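Local atomic coordinates of Box C/D snoRNA protein 1 (Saccharomyces cerevisiae, PDB entry 6THL), a protein that is required for the accumulation of box C/D snoRNAs, and is involved in snoRNA processing, snoRNA transport to the nucleolus and ribosome biogenesis. Residues G14-M19 / N157-E162; S44-L49 / F163-V168; L75-G80 / E111-L116. All blocks are in the same frame, centred on the assembly; numbering follows the deposited sequence.

Interaction 1 (G14-M19 / N157-E162); sequences GVNCLM and NTTVIE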
ATOM      1  N   GLY B  14      21.230  24.805  -0.213  1.00 65.49           N
ATOM      2  CA  GLY B  14      21.613  24.859   1.197  1.00 62.83           C
ATOM      3  C   GLY B  14      21.216  23.616   1.948  1.00 60.88           C
ATOM      4  O   GLY B  14      21.973  23.111   2.774  1.00 63.97           O
ATOM      5  N   VAL B  15      20.029  23.107   1.645  1.00 61.33           N
ATOM      6  CA  VAL B  15      19.471  21.986   2.376  1.00 60.30           C
ATOM      7  C   VAL B  15      20.253  20.725   2.145  1.00 57.66           C
ATOM      8  O   VAL B  15      20.553  20.369   0.979  1.00 53.54           O
ATOM      9  CB  VAL B  15      18.032  21.695   1.960  1.00 58.76           C
ATOM     10  CG1 VAL B  15      17.570  20.393   2.592  1.00 61.22           C
ATOM     11  CG2 VAL B  15      17.137  22.843   2.391  1.00 57.42           C
ATOM     12  N   ASN B  16      20.555  20.051   3.256  1.00 50.41           N
ATOM     13  CA  ASN B  16      21.288  18.805   3.188  1.00 54.37           C
ATOM     14  C   ASN B  16      20.337  17.612   3.026  1.00 55.15           C
ATOM     15  O   ASN B  16      19.681  17.221   4.008  1.00 54.01           O
ATOM     16  CB  ASN B  16      22.157  18.630   4.422  1.00 52.54           C
ATOM     17  CG  ASN B  16      22.819  17.272   4.458  1.00 52.55           C
ATOM     18  OD1 ASN B  16      23.740  16.975   3.686  1.00 52.83           O
ATOM     19  ND2 ASN B  16      22.348  16.432   5.348  1.00 52.77           N
ATOM     20  N   CYS B  17      20.272  17.027   1.810  1.00 53.60           N
ATOM     21  CA  CYS B  17      19.213  16.015   1.472  1.00 50.38           C
ATOM     22  C   CYS B  17      19.682  14.583   1.445  1.00 46.82           C
ATOM     23  O   CYS B  17      20.463  14.222   0.598  1.00 53.55           O
ATOM     24  CB  CYS B  17      18.545  16.339   0.143  1.00 45.52           C
ATOM     25  SG  CYS B  17      18.062  18.050   0.131  1.00 50.17           S
ATOM     26  N   LEU B  18      19.199  13.756   2.360  1.00 50.73           N
ATOM     27  CA  LEU B  18      19.558  12.335   2.329  1.00 56.01           C
ATOM     28  C   LEU B  18      18.689  11.611   1.314  1.00 55.86           C
ATOM     29  O   LEU B  18      17.462  11.743   1.292  1.00 48.03           O
ATOM     30  CB  LEU B  18      19.440  11.668   3.698  1.00 54.69           C
ATOM     31  CG  LEU B  18      20.288  12.331   4.764  1.00 53.74           C
ATOM     32  CD1 LEU B  18      20.131  11.633   6.106  1.00 58.77           C
ATOM     33  CD2 LEU B  18      21.720  12.322   4.297  1.00 51.72           C
ATOM     34  N   MET B  19      19.373  10.855   0.472  1.00 57.04           N
ATOM     35  CA  MET B  19      18.770  10.228  -0.667  1.00 54.84           C
ATOM     36  C   MET B  19      18.755   8.725  -0.416  1.00 51.38           C
ATOM     37  O   MET B  19      19.771   8.101  -0.102  1.00 48.04           O
ATOM     38  CB  MET B  19      19.545  10.622  -1.931  1.00 53.72           C
ATOM     39  CG  MET B  19      19.451  12.121  -2.201  1.00 53.45           C
ATOM     40  SD  MET B  19      17.806  12.577  -2.820  1.00 55.41           S
ATOM     41  CE  MET B  19      17.493  14.042  -1.866  1.00 61.05           C
ATOM     42  N   ASN B 157      19.835  25.442   6.533  1.00 70.37           N
ATOM     43  CA  ASN B 157      20.929  24.681   7.136  1.00 65.68           C
ATOM     44  C   ASN B 157      20.318  23.545   7.941  1.00 61.42           C
ATOM     45  O   ASN B 157      20.568  23.428   9.127  1.00 67.92           O
ATOM     46  CB  ASN B 157      21.781  25.633   8.001  1.00 66.12           C
ATOM     47  CG  ASN B 157      23.243  25.210   8.104  1.00 62.39           C
ATOM     48  OD1 ASN B 157      23.873  24.843   7.115  1.00 60.12           O
ATOM     49  ND2 ASN B 157      23.798  25.306   9.307  1.00 57.95           N
ATOM     50  N   THR B 158      19.453  22.751   7.307  1.00 61.78           N
ATOM     51  CA  THR B 158      18.846  21.566   7.945  1.00 58.78           C
ATOM     52  C   THR B 158      19.236  20.324   7.198  1.00 55.39           C
ATOM     53  O   THR B 158      19.973  20.345   6.209  1.00 55.99           O
ATOM     54  CB  THR B 158      17.299  21.562   7.913  1.00 60.59           C
ATOM     55  OG1 THR B 158      16.850  21.920   6.598  1.00 67.25           O
ATOM     56  CG2 THR B 158      16.687  22.484   8.973  1.00 60.41           C
ATOM     57  N   THR B 159      18.694  19.220   7.667  1.00 54.48           N
ATOM     58  CA  THR B 159      18.703  18.007   6.879  1.00 53.17           C
ATOM     59  C   THR B 159      17.287  17.473   6.691  1.00 48.66           C
ATOM     60  O   THR B 159      16.446  17.572   7.619  1.00 41.68           O
ATOM     61  CB  THR B 159      19.664  16.996   7.519  1.00 55.79           C
ATOM     62  OG1 THR B 159      20.998  17.481   7.322  1.00 51.97           O
ATOM     63  CG2 THR B 159      19.523  15.569   6.919  1.00 58.09           C
ATOM     64  N   VAL B 160      17.010  16.960   5.476  1.00 45.25           N
ATOM     65  CA  VAL B 160      15.768  16.212   5.239  1.00 42.75           C
ATOM     66  C   VAL B 160      16.046  14.834   4.745  1.00 40.99           C
ATOM     67  O   VAL B 160      17.088  14.564   4.181  1.00 42.43           O
ATOM     68  CB  VAL B 160      14.843  16.901   4.249  1.00 43.91           C
ATOM     69  CG1 VAL B 160      14.200  18.121   4.907  1.00 42.83           C
ATOM     70  CG2 VAL B 160      15.591  17.255   2.969  1.00 44.83           C
ATOM     71  N   ILE B 161      15.123  13.930   4.992  1.00 43.22           N
ATOM     72  CA  ILE B 161      15.182  12.655   4.309  1.00 43.15           C
ATOM     73  C   ILE B 161      14.387  12.849   3.031  1.00 47.13           C
ATOM     74  O   ILE B 161      13.134  12.902   3.018  1.00 41.81           O
ATOM     75  CB  ILE B 161      14.654  11.513   5.156  1.00 41.75           C
ATOM     76  CG1 ILE B 161      15.722  11.176   6.187  1.00 38.45           C
ATOM     77  CG2 ILE B 161      14.423  10.294   4.270  1.00 47.50           C
ATOM     78  CD1 ILE B 161      15.222  10.382   7.349  1.00 38.94           C
ATOM     79  N   GLU B 162      15.154  13.042   1.967  1.00 48.68           N
ATOM     80  CA  GLU B 162      14.626  13.304   0.628  1.00 45.36           C
ATOM     81  C   GLU B 162      13.977  14.691   0.505  1.00 45.06           C
ATOM     82  O   GLU B 162      14.102  15.373  -0.528  1.00 50.90           O
ATOM     83  CB  GLU B 162      13.646  12.191   0.179  1.00 41.42           C
ATOM     84  CG  GLU B 162      14.249  10.794   0.090  1.00 38.12           C
ATOM     85  CD  GLU B 162      14.858  10.457  -1.253  1.00 37.00           C
ATOM     86  OE1 GLU B 162      15.660   9.501  -1.300  1.00 42.26           O
ATOM     87  OE2 GLU B 162      14.535  11.110  -2.259  1.00 33.04           O
TER

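Interaction 2 (S44-L49 / F163-V168); sequences SVEWIL and FPTIFV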
ATOM      1  N   SER B  44       8.675  18.969  -2.827  1.00 56.49           N
ATOM      2  CA  SER B  44       7.655  18.122  -2.303  1.00 56.05           C
ATOM      3  C   SER B  44       7.786  18.239  -0.766  1.00 56.31           C
ATOM      4  O   SER B  44       8.900  18.181  -0.226  1.00 61.09           O
ATOM      5  CB  SER B  44       7.869  16.696  -2.823  1.00 55.71           C
ATOM      6  OG  SER B  44       8.422  16.740  -4.138  1.00 62.71           O
ATOM      7  N   VAL B  45       6.686  18.451  -0.059  1.00 49.29           N
ATOM      8  CA  VAL B  45       6.733  18.253   1.372  1.00 52.84           C
ATOM      9  C   VAL B  45       5.731  17.153   1.762  1.00 56.24           C
ATOM     10  O   VAL B  45       4.709  16.961   1.099  1.00 52.55           O
ATOM     11  CB  VAL B  45       6.524  19.572   2.191  1.00 51.06           C
ATOM     12  CG1 VAL B  45       7.339  20.726   1.627  1.00 50.92           C
ATOM     13  CG2 VAL B  45       5.069  19.962   2.279  1.00 51.15           C
ATOM     14  N   GLU B  46       6.040  16.432   2.841  1.00 56.78           N
ATOM     15  CA  GLU B  46       5.093  15.480   3.429  1.00 54.56           C
ATOM     16  C   GLU B  46       4.315  16.096   4.623  1.00 52.15           C
ATOM     17  O   GLU B  46       4.842  16.300   5.720  1.00 52.09           O
ATOM     18  CB  GLU B  46       5.818  14.193   3.853  1.00 49.62           C
ATOM     19  CG  GLU B  46       4.880  13.215   4.531  1.00 42.80           C
ATOM     20  CD  GLU B  46       5.586  12.015   5.065  1.00 42.20           C
ATOM     21  OE1 GLU B  46       4.865  11.038   5.333  1.00 41.78           O
ATOM     22  OE2 GLU B  46       6.834  12.039   5.208  1.00 40.14           O
ATOM     23  N   TRP B  47       3.052  16.399   4.394  1.00 49.71           N
ATOM     24  CA  TRP B  47       2.225  16.953   5.440  1.00 49.83           C
ATOM     25  C   TRP B  47       1.741  15.806   6.295  1.00 50.62           C
ATOM     26  O   TRP B  47       1.267  14.816   5.781  1.00 48.43           O
ATOM     27  CB  TRP B  47       1.033  17.714   4.851  1.00 49.45           C
ATOM     28  CG  TRP B  47       1.439  18.920   4.123  1.00 51.14           C
ATOM     29  CD1 TRP B  47       1.577  19.058   2.788  1.00 51.79           C
ATOM     30  CD2 TRP B  47       1.796  20.173   4.700  1.00 55.31           C
ATOM     31  NE1 TRP B  47       1.995  20.335   2.487  1.00 51.55           N
ATOM     32  CE2 TRP B  47       2.136  21.033   3.651  1.00 51.51           C
ATOM     33  CE3 TRP B  47       1.857  20.652   6.015  1.00 63.57           C
ATOM     34  CZ2 TRP B  47       2.520  22.344   3.864  1.00 59.18           C
ATOM     35  CZ3 TRP B  47       2.257  21.966   6.229  1.00 64.11           C
ATOM     36  CH2 TRP B  47       2.578  22.794   5.162  1.00 62.80           C
ATOM     37  N   ILE B  48       1.894  15.932   7.604  1.00 54.52           N
ATOM     38  CA  ILE B  48       1.285  15.002   8.541  1.00 52.40           C
ATOM     39  C   ILE B  48       0.478  15.814   9.544  1.00 56.12           C
ATOM     40  O   ILE B  48       1.042  16.546  10.358  1.00 56.27           O
ATOM     41  CB  ILE B  48       2.342  14.177   9.287  1.00 49.50           C
ATOM     42  CG1 ILE B  48       3.048  13.215   8.324  1.00 48.13           C
ATOM     43  CG2 ILE B  48       1.690  13.397  10.405  1.00 47.45           C
ATOM     44  CD1 ILE B  48       4.366  12.701   8.829  1.00 45.93           C
ATOM     45  N   LEU B  49      -0.844  15.680   9.461  1.00 58.89           N
ATOM     46  CA  LEU B  49      -1.783  16.388  10.324  1.00 52.86           C
ATOM     47  C   LEU B  49      -2.113  15.526  11.514  1.00 53.18           C
ATOM     48  O   LEU B  49      -2.585  14.393  11.343  1.00 49.13           O
ATOM     49  CB  LEU B  49      -3.072  16.684   9.549  1.00 49.45           C
ATOM     50  CG  LEU B  49      -2.858  17.456   8.242  1.00 46.24           C
ATOM     51  CD1 LEU B  49      -4.186  17.993   7.752  1.00 49.16           C
ATOM     52  CD2 LEU B  49      -1.875  18.602   8.361  1.00 41.93           C
ATOM     53  N   PHE B 163      13.275  15.105   1.540  1.00 42.86           N
ATOM     54  CA  PHE B 163      12.387  16.241   1.422  1.00 44.80           C
ATOM     55  C   PHE B 163      11.648  16.354   2.739  1.00 48.71           C
ATOM     56  O   PHE B 163      11.306  15.333   3.368  1.00 52.30           O
ATOM     57  CB  PHE B 163      11.385  16.140   0.214  1.00 44.22           C
ATOM     58  CG  PHE B 163      10.306  15.058   0.348  1.00 41.12           C
ATOM     59  CD1 PHE B 163       9.055  15.363   0.787  1.00 40.36           C
ATOM     60  CD2 PHE B 163      10.562  13.743  -0.001  1.00 41.02           C
ATOM     61  CE1 PHE B 163       8.081  14.384   0.902  1.00 42.38           C
ATOM     62  CE2 PHE B 163       9.599  12.758   0.116  1.00 40.28           C
ATOM     63  CZ  PHE B 163       8.351  13.082   0.555  1.00 40.69           C
ATOM     64  N   PRO B 164      11.397  17.589   3.157  1.00 50.79           N
ATOM     65  CA  PRO B 164      10.785  17.853   4.447  1.00 51.43           C
ATOM     66  C   PRO B 164       9.535  17.032   4.727  1.00 47.72           C
ATOM     67  O   PRO B 164       8.709  16.810   3.839  1.00 48.09           O
ATOM     68  CB  PRO B 164      10.406  19.340   4.357  1.00 54.97           C
ATOM     69  CG  PRO B 164      10.440  19.669   2.900  1.00 55.81           C
ATOM     70  CD  PRO B 164      11.528  18.815   2.351  1.00 53.25           C
ATOM     71  N   THR B 165       9.427  16.590   5.966  1.00 43.25           N
ATOM     72  CA  THR B 165       8.179  16.103   6.507  1.00 46.22           C
ATOM     73  C   THR B 165       7.758  17.189   7.524  1.00 51.78           C
ATOM     74  O   THR B 165       8.627  17.794   8.159  1.00 61.40           O
ATOM     75  CB  THR B 165       8.416  14.735   7.169  1.00 43.31           C
ATOM     76  OG1 THR B 165       9.004  13.834   6.207  1.00 44.16           O
ATOM     77  CG2 THR B 165       7.141  14.167   7.734  1.00 41.29           C
ATOM     78  N   ILE B 166       6.462  17.477   7.650  1.00 50.72           N
ATOM     79  CA  ILE B 166       6.021  18.621   8.430  1.00 49.54           C
ATOM     80  C   ILE B 166       4.762  18.301   9.185  1.00 47.39           C
ATOM     81  O   ILE B 166       3.698  18.168   8.582  1.00 48.98           O
ATOM     82  CB  ILE B 166       5.699  19.867   7.573  1.00 59.52           C
ATOM     83  CG1 ILE B 166       6.827  20.231   6.598  1.00 57.97           C
ATOM     84  CG2 ILE B 166       5.385  21.052   8.488  1.00 62.58           C
ATOM     85  CD1 ILE B 166       8.056  20.807   7.251  1.00 59.59           C
ATOM     86  N   PHE B 167       4.902  18.220  10.511  1.00 47.32           N
ATOM     87  CA  PHE B 167       3.851  17.827  11.434  1.00 44.00           C
ATOM     88  C   PHE B 167       3.067  19.054  11.835  1.00 47.55           C
ATOM     89  O   PHE B 167       3.638  20.152  11.983  1.00 51.42           O
ATOM     90  CB  PHE B 167       4.429  17.219  12.723  1.00 44.36           C
ATOM     91  CG  PHE B 167       5.112  15.901  12.536  1.00 39.32           C
ATOM     92  CD1 PHE B 167       6.452  15.851  12.196  1.00 34.28           C
ATOM     93  CD2 PHE B 167       4.426  14.714  12.753  1.00 40.08           C
ATOM     94  CE1 PHE B 167       7.102  14.650  12.031  1.00 33.56           C
ATOM     95  CE2 PHE B 167       5.075  13.504  12.569  1.00 40.01           C
ATOM     96  CZ  PHE B 167       6.426  13.475  12.201  1.00 35.59           C
ATOM     97  N   VAL B 168       1.768  18.830  12.050  1.00 46.72           N
ATOM     98  CA  VAL B 168       0.798  19.858  12.334  1.00 47.94           C
ATOM     99  C   VAL B 168      -0.045  19.341  13.504  1.00 52.61           C
ATOM    100  O   VAL B 168      -0.494  18.201  13.503  1.00 63.77           O
ATOM    101  CB  VAL B 168      -0.071  20.163  11.081  1.00 45.35           C
ATOM    102  CG1 VAL B 168      -1.029  21.315  11.336  1.00 51.86           C
ATOM    103  CG2 VAL B 168       0.785  20.571   9.910  1.00 44.80           C
TER

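Interaction 3 (L75-G80 / E111-L116); sequences LVQGMG and ERTQIL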
ATOM      1  N   LEU B  75       5.257  28.935   4.304  1.00 81.08           N
ATOM      2  CA  LEU B  75       4.797  27.535   4.417  1.00 76.75           C
ATOM      3  C   LEU B  75       3.281  27.305   4.212  1.00 78.72           C
ATOM      4  O   LEU B  75       2.871  26.370   3.524  1.00 73.94           O
ATOM      5  CB  LEU B  75       5.206  26.954   5.762  1.00 77.64           C
ATOM      6  CG  LEU B  75       4.899  25.463   5.931  1.00 83.17           C
ATOM      7  CD1 LEU B  75       5.752  24.609   4.988  1.00 81.10           C
ATOM      8  CD2 LEU B  75       5.073  25.028   7.382  1.00 85.07           C
ATOM      9  N   VAL B  76       2.445  28.129   4.824  1.00 79.60           N
ATOM     10  CA  VAL B  76       1.010  28.039   4.573  1.00 82.02           C
ATOM     11  C   VAL B  76       0.664  28.239   3.089  1.00 85.45           C
ATOM     12  O   VAL B  76      -0.302  27.653   2.607  1.00 83.21           O
ATOM     13  CB  VAL B  76       0.195  29.043   5.429  1.00 87.80           C
ATOM     14  CG1 VAL B  76       0.221  28.629   6.893  1.00 89.52           C
ATOM     15  CG2 VAL B  76       0.693  30.485   5.254  1.00 84.93           C
ATOM     16  N   GLN B  77       1.430  29.075   2.376  1.00 88.44           N
ATOM     17  CA  GLN B  77       1.149  29.392   0.961  1.00 93.81           C
ATOM     18  C   GLN B  77       1.181  28.155   0.055  1.00 83.81           C
ATOM     19  O   GLN B  77       0.494  28.115  -0.964  1.00 70.28           O
ATOM     20  CB  GLN B  77       2.145  30.426   0.397  1.00100.55           C
ATOM     21  CG  GLN B  77       1.952  31.868   0.848  1.00102.02           C
ATOM     22  CD  GLN B  77       2.931  32.834   0.171  1.00108.95           C
ATOM     23  OE1 GLN B  77       3.697  32.455  -0.719  1.00104.13           O
ATOM     24  NE2 GLN B  77       2.907  34.093   0.598  1.00119.61           N
ATOM     25  N   GLY B  78       2.000  27.172   0.427  1.00 82.86           N
ATOM     26  CA  GLY B  78       2.196  25.956  -0.368  1.00 78.51           C
ATOM     27  C   GLY B  78       1.624  24.721   0.294  1.00 70.18           C
ATOM     28  O   GLY B  78       2.222  23.653   0.238  1.00 73.30           O
ATOM     29  N   MET B  79       0.464  24.865   0.924  1.00 65.59           N
ATOM     30  CA  MET B  79      -0.207  23.748   1.554  1.00 63.94           C
ATOM     31  C   MET B  79      -0.943  23.039   0.418  1.00 70.05           C
ATOM     32  O   MET B  79      -0.308  22.355  -0.393  1.00 79.32           O
ATOM     33  CB  MET B  79      -1.114  24.222   2.691  1.00 64.62           C
ATOM     34  CG  MET B  79      -1.913  23.122   3.386  1.00 74.90           C
ATOM     35  SD  MET B  79      -2.457  23.485   5.083  1.00 79.20           S
ATOM     36  CE  MET B  79      -0.901  23.925   5.890  1.00 69.79           C
ATOM     37  N   GLY B  80      -2.247  23.243   0.303  1.00 65.83           N
ATOM     38  CA  GLY B  80      -3.017  22.586  -0.719  1.00 60.27           C
ATOM     39  C   GLY B  80      -4.420  22.532  -0.208  1.00 66.73           C
ATOM     40  O   GLY B  80      -4.621  22.330   0.988  1.00 68.25           O
ATOM     41  N   GLU B 111      -7.513  33.476   1.213  1.00 81.24           N
ATOM     42  CA  GLU B 111      -8.177  33.359   2.497  1.00 81.83           C
ATOM     43  C   GLU B 111      -7.574  32.190   3.257  1.00 83.69           C
ATOM     44  O   GLU B 111      -7.207  32.344   4.418  1.00 91.05           O
ATOM     45  CB  GLU B 111      -9.695  33.154   2.300  1.00 84.69           C
ATOM     46  CG  GLU B 111     -10.484  34.429   1.970  1.00 87.70           C
ATOM     47  CD  GLU B 111     -11.404  34.311   0.744  1.00 89.93           C
ATOM     48  OE1 GLU B 111     -11.881  33.193   0.419  1.00 83.75           O
ATOM     49  OE2 GLU B 111     -11.656  35.360   0.099  1.00 83.14           O
ATOM     50  N   ARG B 112      -7.480  31.025   2.602  1.00 84.48           N
ATOM     51  CA  ARG B 112      -6.931  29.800   3.219  1.00 81.83           C
ATOM     52  C   ARG B 112      -5.623  30.110   3.910  1.00 80.72           C
ATOM     53  O   ARG B 112      -5.432  29.790   5.090  1.00 67.36           O
ATOM     54  CB  ARG B 112      -6.641  28.724   2.168  1.00 85.45           C
ATOM     55  CG  ARG B 112      -7.782  27.769   1.853  1.00 85.80           C
ATOM     56  CD  ARG B 112      -7.238  26.510   1.199  1.00 86.20           C
ATOM     57  NE  ARG B 112      -6.110  26.800   0.311  1.00 83.98           N
ATOM     58  CZ  ARG B 112      -6.207  27.036  -0.993  1.00 80.64           C
ATOM     59  NH1 ARG B 112      -7.393  27.014  -1.613  1.00 77.52           N
ATOM     60  NH2 ARG B 112      -5.103  27.300  -1.680  1.00 73.94           N
ATOM     61  N   THR B 113      -4.730  30.732   3.140  1.00 76.25           N
ATOM     62  CA  THR B 113      -3.461  31.219   3.631  1.00 77.45           C
ATOM     63  C   THR B 113      -3.684  32.082   4.867  1.00 81.11           C
ATOM     64  O   THR B 113      -2.985  31.924   5.864  1.00 96.60           O
ATOM     65  CB  THR B 113      -2.732  31.989   2.513  1.00 79.02           C
ATOM     66  OG1 THR B 113      -2.535  31.104   1.404  1.00 81.60           O
ATOM     67  CG2 THR B 113      -1.374  32.502   2.961  1.00 83.62           C
ATOM     68  N   GLN B 114      -4.702  32.936   4.809  1.00 80.67           N
ATOM     69  CA  GLN B 114      -5.011  33.925   5.855  1.00 79.14           C
ATOM     70  C   GLN B 114      -5.630  33.305   7.121  1.00 71.77           C
ATOM     71  O   GLN B 114      -5.408  33.792   8.229  1.00 67.14           O
ATOM     72  CB  GLN B 114      -5.964  34.974   5.257  1.00 85.59           C
ATOM     73  CG  GLN B 114      -5.876  36.405   5.771  1.00 90.36           C
ATOM     74  CD  GLN B 114      -7.004  37.257   5.191  1.00 93.93           C
ATOM     75  OE1 GLN B 114      -6.793  38.097   4.301  1.00 82.71           O
ATOM     76  NE2 GLN B 114      -8.226  37.006   5.666  1.00 94.58           N
ATOM     77  N   ILE B 115      -6.407  32.241   6.956  1.00 71.02           N
ATOM     78  CA  ILE B 115      -7.075  31.590   8.097  1.00 79.80           C
ATOM     79  C   ILE B 115      -6.143  30.685   8.902  1.00 79.77           C
ATOM     80  O   ILE B 115      -6.372  30.483  10.092  1.00 87.48           O
ATOM     81  CB  ILE B 115      -8.314  30.758   7.672  1.00 82.86           C
ATOM     82  CG1 ILE B 115      -9.328  31.644   6.921  1.00 83.65           C
ATOM     83  CG2 ILE B 115      -8.969  30.099   8.895  1.00 76.32           C
ATOM     84  CD1 ILE B 115     -10.307  30.879   6.058  1.00 83.27           C
ATOM     85  N   LEU B 116      -5.114  30.129   8.259  1.00 78.85           N
ATOM     86  CA  LEU B 116      -4.122  29.307   8.968  1.00 77.63           C
ATOM     87  C   LEU B 116      -3.162  30.171   9.788  1.00 79.76           C
ATOM     88  O   LEU B 116      -2.578  29.686  10.748  1.00 69.26           O
ATOM     89  CB  LEU B 116      -3.317  28.418   8.007  1.00 76.52           C
ATOM     90  CG  LEU B 116      -4.079  27.498   7.035  1.00 76.69           C
ATOM     91  CD1 LEU B 116      -3.081  26.717   6.195  1.00 78.15           C
ATOM     92  CD2 LEU B 116      -5.049  26.550   7.717  1.00 73.12           C
TER

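Interaction 1 (G14-M19 / N157-E162)
Asn-16, Cys-17 and Leu-18 face Thr-159, Val-160 and Ile-161 in a short parallel strand pairing. Asn-16 takes part through both backbone groups, its N bonding to Thr-158 O (3.0 Å) and its O accepting from Val-160 N (3.1 Å). Leu-18 N then reaches Val-160 O at 2.9 Å, in a fairly straight bond of 166° at the hydrogen, whereas the following bond, from Glu-162 N to Leu-18 O, is weak.

The close-packed side is the buried one, where Val-160 CG2 serves two partners: it lies 3.7 Å from Val-15 CG1, the two valines crossing at about a right angle, and 3.8 Å from Cys-17 SG. The other face is partly open to solvent and more polar. There Asn-16 and Thr-159 run side by side. Asn-16 CG is anti to the backbone N (chi1 174°), and Asn-16 ND2 donates to Thr-159 OG1 at 2.6 Å. Next to this pair Leu-18 packs more loosely, its CG 4.0 Å from Thr-159 CG2.

At the far end Glu-162 bends back beside Met-19, its carboxylate held by Leu-20 N and Asn-30 ND2. Strand 11-12 flanks strand 15-18 on its other edge, and Trp-43 of strand 40-49 lies against Val-15 and Cys-17, joining this small sheet to the larger one.

Interaction 2 (S44-L49 / F163-V168)
Glu-46 to Leu-49 and Thr-165 to Val-168 are parallel neighbours near the centre of the chain, in the larger mixed sheet of the BCD1 domain. Four backbone bonds run between the strands: Glu-46 N to Pro-164 O, Ile-166 N to Glu-46 O, Ile-48 N to Ile-166 O and Val-168 N to Ile-48 O. The first is nearly straight (173° at the hydrogen), while the third brings its donor in from above the carbonyl plane of Ile-166.

One face carries Glu-46, Thr-165, Ile-48 and Phe-167. Glu-46 extends alongside Thr-165, with CG anti to the backbone N (chi1 177°), and Thr-165 OG1 donates to Glu-46 OE2 at 3.0 Å, arriving on the anti side and 26° out of the carboxylate plane. Ile-48 CD1 leans over to Thr-165 CG2, and Ile-48 CG2 lies 3.8 Å from Phe-167 CD2. The Trp-47, Ile-166, Leu-49 and Val-168 face is apolar. Val-168 CG2 sits at the edge of the indole, 4.0 Å from Trp-47 CE3, and Ile-166 CG2 is equally far from CZ3 of the same ring. Leu-49 CD2 approaches Val-168 CB at 3.6 Å.

Before the strand proper, the Phe-163 ring has Ser-44 CB over one face and the backbone of Val-45 and Glu-46 at its edge.

Arg-26 pairs with Glu-46 OE2 in a salt bridge and with Phe-163 as a cation-pi partner. Held by both arginine and threonine, the carboxylate is likely to stay ionised, although most other side chains of this pairing are apolar.

Interaction 3 (L75-G80 / E111-L116)
Val-76 meets the helix 109-117 with both of its methyls, each taking a different residue one turn apart. Val-76 CG1, anti to the carbonyl carbon, lies 3.7 Å from Leu-116 CB, the two side chains sliding past each other in opposite directions. Val-76 CG2 is also 3.7 Å from its partner, Thr-113 CG2, but these side chains approach at a slant. Further along, Met-79 and Leu-116 meet tip to tip, Met-79 SD standing 3.5 Å from Leu-116 CD1 and Met-79 CE 3.6 Å from the same methyl. Gln-77 adds a looser apolar touch, its CG 4.0 Å from Thr-113 CG2. No hydrogen bond joins the two segments, and the direct contact between them is side-chain packing. An alanine in place of Val-76 would probably open a gap between loop and helix, leaving Leu-116 CB and Thr-113 CG2 without the methyls they now rest on.

The next shell is consistent with holding these groups in place. Thr-113 turns its hydroxyl back into its own helix, where OG1 bonds to Lys-109 O, and this leaves CG2 to the contact. In the loop, Met-79 O is tied to Ser-66 OG of strand 62-70.

Gly-80 then occupies the N-cap position of helix 81-90, which packs against both sides of the contact: Phe-84 touches Leu-116 and Cys-87 touches Met-79. Behind the loop, Met-79 also reaches Trp-47 of strand 40-49 and Phe-123 of strand 122-126, so the 75-80 segment lies between the large sheet and helix 109-117.

In the fold
The second segments of interactions 1 and 2 adjoin, strand 159-161 leading into strand 165-169, while their first segments lie apart in the sequence, so the two contacts interleave along the chain. Each strand pairs in a different sheet, and the centres of the two contacts lie about 14 Å apart. Interaction 3 is nested within the chain loops closed by the other two. It is also about 14 Å from interaction 2, centre to centre, and touches it: Trp-47 CH2 packs 3.6 Å from Leu-75 CG. Interactions 1 and 3 sit on opposite sides of the chain's centre, their nearest atoms about 11 Å apart. Interaction 2 lies nearest that centre, about 3 Å from it, centre to centre, and all three contacts belong to the BCD1 domain.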